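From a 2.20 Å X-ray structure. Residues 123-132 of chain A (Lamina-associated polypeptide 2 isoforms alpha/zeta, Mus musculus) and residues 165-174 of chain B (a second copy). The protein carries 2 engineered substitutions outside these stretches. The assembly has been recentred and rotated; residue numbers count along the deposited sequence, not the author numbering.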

# COMPACT_ATOMS: atom_id res chain seq x y z
N ILE A 123 2.66 -7.29 -5.02
CA ILE A 123 2.33 -6.86 -6.37
C ILE A 123 3.42 -5.95 -6.93
O ILE A 123 3.88 -6.14 -8.06
CB ILE A 123 1.01 -6.08 -6.40
CG1 ILE A 123 -0.17 -7.00 -6.06
CG2 ILE A 123 0.78 -5.47 -7.78
CD1 ILE A 123 -1.42 -6.19 -5.61
N ALA A 124 3.87 -5.00 -6.11
CA ALA A 124 4.87 -4.04 -6.55
C ALA A 124 6.14 -4.77 -6.94
O ALA A 124 6.80 -4.41 -7.91
CB ALA A 124 5.14 -3.00 -5.47
N ALA A 125 6.46 -5.81 -6.17
CA ALA A 125 7.64 -6.62 -6.41
C ALA A 125 7.53 -7.26 -7.80
O ALA A 125 8.50 -7.27 -8.57
CB ALA A 125 7.75 -7.72 -5.34
N HIS A 126 6.34 -7.76 -8.13
CA HIS A 126 6.12 -8.39 -9.44
C HIS A 126 6.26 -7.36 -10.55
O HIS A 126 6.82 -7.62 -11.61
CB HIS A 126 4.76 -9.06 -9.50
CG HIS A 126 4.79 -10.51 -9.12
ND1 HIS A 126 4.94 -11.51 -10.06
CD2 HIS A 126 4.77 -11.12 -7.91
CE1 HIS A 126 5.01 -12.68 -9.44
NE2 HIS A 126 4.91 -12.47 -8.14
N THR A 127 5.71 -6.18 -10.28
CA THR A 127 5.77 -5.05 -11.20
C THR A 127 7.22 -4.68 -11.52
O THR A 127 7.57 -4.42 -12.68
CB THR A 127 5.06 -3.82 -10.58
OG1 THR A 127 3.66 -4.09 -10.49
CG2 THR A 127 5.26 -2.57 -11.44
N ALA A 128 8.07 -4.68 -10.50
CA ALA A 128 9.49 -4.35 -10.69
C ALA A 128 10.14 -5.28 -11.71
O ALA A 128 10.83 -4.84 -12.63
CB ALA A 128 10.23 -4.43 -9.36
N PHE A 129 9.91 -6.58 -11.51
CA PHE A 129 10.46 -7.64 -12.36
C PHE A 129 9.97 -7.48 -13.80
O PHE A 129 10.75 -7.57 -14.74
CB PHE A 129 10.06 -9.02 -11.79
CG PHE A 129 10.37 -10.18 -12.70
CD1 PHE A 129 11.61 -10.83 -12.63
CD2 PHE A 129 9.42 -10.66 -13.60
CE1 PHE A 129 11.89 -11.93 -13.45
CE2 PHE A 129 9.68 -11.76 -14.42
CZ PHE A 129 10.92 -12.40 -14.35
N VAL A 130 8.67 -7.24 -13.95
CA VAL A 130 8.08 -7.05 -15.27
C VAL A 130 8.59 -5.78 -15.96
O VAL A 130 8.93 -5.81 -17.14
CB VAL A 130 6.52 -7.07 -15.19
CG1 VAL A 130 5.90 -6.76 -16.56
CG2 VAL A 130 6.05 -8.46 -14.74
N ALA A 131 8.68 -4.68 -15.21
CA ALA A 131 9.16 -3.41 -15.75
C ALA A 131 10.55 -3.65 -16.32
O ALA A 131 10.88 -3.18 -17.42
CB ALA A 131 9.22 -2.34 -14.64
N LYS A 132 11.35 -4.41 -15.58
CA LYS A 132 12.71 -4.74 -15.98
C LYS A 132 12.77 -5.59 -17.24
O LYS A 132 13.55 -5.29 -18.16
CB LYS A 132 13.45 -5.46 -14.85
CG LYS A 132 14.33 -4.54 -14.02
CD LYS A 132 15.55 -4.09 -14.82
CE LYS A 132 16.25 -2.91 -14.16
NZ LYS A 132 15.37 -1.71 -14.08
N ALA B 165 9.73 5.16 -20.03
CA ALA B 165 8.51 4.81 -19.30
C ALA B 165 8.70 3.51 -18.49
O ALA B 165 8.23 3.41 -17.35
CB ALA B 165 7.34 4.67 -20.28
N ALA B 166 9.44 2.54 -19.05
CA ALA B 166 9.69 1.27 -18.35
C ALA B 166 10.57 1.48 -17.12
O ALA B 166 10.33 0.87 -16.08
CB ALA B 166 10.31 0.21 -19.29
N SER B 167 11.57 2.35 -17.23
CA SER B 167 12.42 2.60 -16.07
C SER B 167 11.62 3.39 -15.02
O SER B 167 11.79 3.19 -13.83
CB SER B 167 13.71 3.33 -16.45
OG SER B 167 13.41 4.43 -17.27
N TYR B 168 10.73 4.26 -15.48
CA TYR B 168 9.87 5.04 -14.59
C TYR B 168 9.03 4.04 -13.78
O TYR B 168 8.91 4.15 -12.56
CB TYR B 168 8.94 5.94 -15.41
CG TYR B 168 7.89 6.67 -14.58
CD1 TYR B 168 8.09 7.98 -14.16
CD2 TYR B 168 6.71 6.04 -14.23
CE1 TYR B 168 7.12 8.65 -13.40
CE2 TYR B 168 5.74 6.68 -13.48
CZ TYR B 168 5.94 7.98 -13.07
OH TYR B 168 4.94 8.61 -12.37
N LEU B 169 8.50 3.05 -14.47
CA LEU B 169 7.68 2.02 -13.85
C LEU B 169 8.45 1.22 -12.79
O LEU B 169 7.90 0.89 -11.76
CB LEU B 169 7.09 1.10 -14.90
CG LEU B 169 6.03 1.79 -15.77
CD1 LEU B 169 5.80 1.00 -17.04
CD2 LEU B 169 4.74 1.98 -15.00
N CYS B 170 9.72 0.94 -13.06
CA CYS B 170 10.54 0.21 -12.11
C CYS B 170 10.75 1.10 -10.88
O CYS B 170 10.65 0.63 -9.76
CB CYS B 170 11.89 -0.21 -12.72
SG CYS B 170 12.76 -1.49 -11.73
N ASP B 171 11.01 2.40 -11.11
CA ASP B 171 11.19 3.35 -10.00
C ASP B 171 9.91 3.42 -9.16
O ASP B 171 9.96 3.33 -7.93
CB ASP B 171 11.52 4.76 -10.52
CG ASP B 171 12.91 4.86 -11.14
OD1 ASP B 171 13.78 4.00 -10.85
OD2 ASP B 171 13.13 5.81 -11.93
N ALA B 172 8.77 3.56 -9.82
CA ALA B 172 7.47 3.63 -9.13
C ALA B 172 7.25 2.37 -8.28
O ALA B 172 6.80 2.45 -7.13
CB ALA B 172 6.35 3.79 -10.14
N ALA B 173 7.61 1.21 -8.83
CA ALA B 173 7.46 -0.05 -8.12
C ALA B 173 8.29 -0.05 -6.82
O ALA B 173 7.86 -0.58 -5.79
CB ALA B 173 7.85 -1.23 -9.03
N PHE B 174 9.50 0.52 -6.86
CA PHE B 174 10.31 0.58 -5.66
C PHE B 174 9.72 1.57 -4.64
O PHE B 174 9.78 1.34 -3.44
CB PHE B 174 11.78 0.91 -5.98
CG PHE B 174 12.57 -0.29 -6.39
CD1 PHE B 174 12.45 -0.81 -7.68
CD2 PHE B 174 13.33 -0.99 -5.46
CE1 PHE B 174 13.07 -2.01 -8.04
CE2 PHE B 174 13.95 -2.18 -5.80
CZ PHE B 174 13.82 -2.70 -7.09

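Two helices, one from each copy of the protein, pack nearly antiparallel, with 161° between their N-to-C directions and axes that approach to 8.3 Å. So close a packing needs small residues, and alanine supplies most of them: the CA atoms of Ala A128 and Cys B170 lie 4.9 Å apart, and those of Ala A124 and Ala B173 5.0 Å.

The first kind of contact sets a methyl group against the backbone of the opposing helix. CB of Ala B173 lies 3.5 Å from O of Ala A124 and 3.8 Å from N of Ala A128. CB of Ala A131 answers on the other helix, 3.7 Å from both O of Ala B166 and N of Cys B170. These are van der Waals contacts; the backbone groups named here already bond within their own helices, as in Ala A128 N to Ala A124 O (2.9 Å) and Cys B170 N to Ala B166 O (3.1 Å).

Apolar side chains fill the rest. CB of Ala A128 meets CB of Ala B173 and CE1 of Phe B174, each at 4.0 Å; the phenylalanine's CA-to-CB bond points away, yet its long side chain brings the ring back to the contact. CB of Ala A131 also packs 3.9 Å from CB of Cys B170 and 4.1 Å from CB of Leu B169.

Polar residues adapt to this setting without a hydrogen bond across the helices. Thr A127 bonds through OG1 to O of Ile A123 (3.2 Å), one turn back, while its CG2 methyl touches CB of Ala B173 at 3.8 Å. Lys A132 starts away from the partner, but its flexible chain carries NZ to 3.5 Å from SG of Cys B170; that amine is hydrogen-bonded elsewhere in the structure.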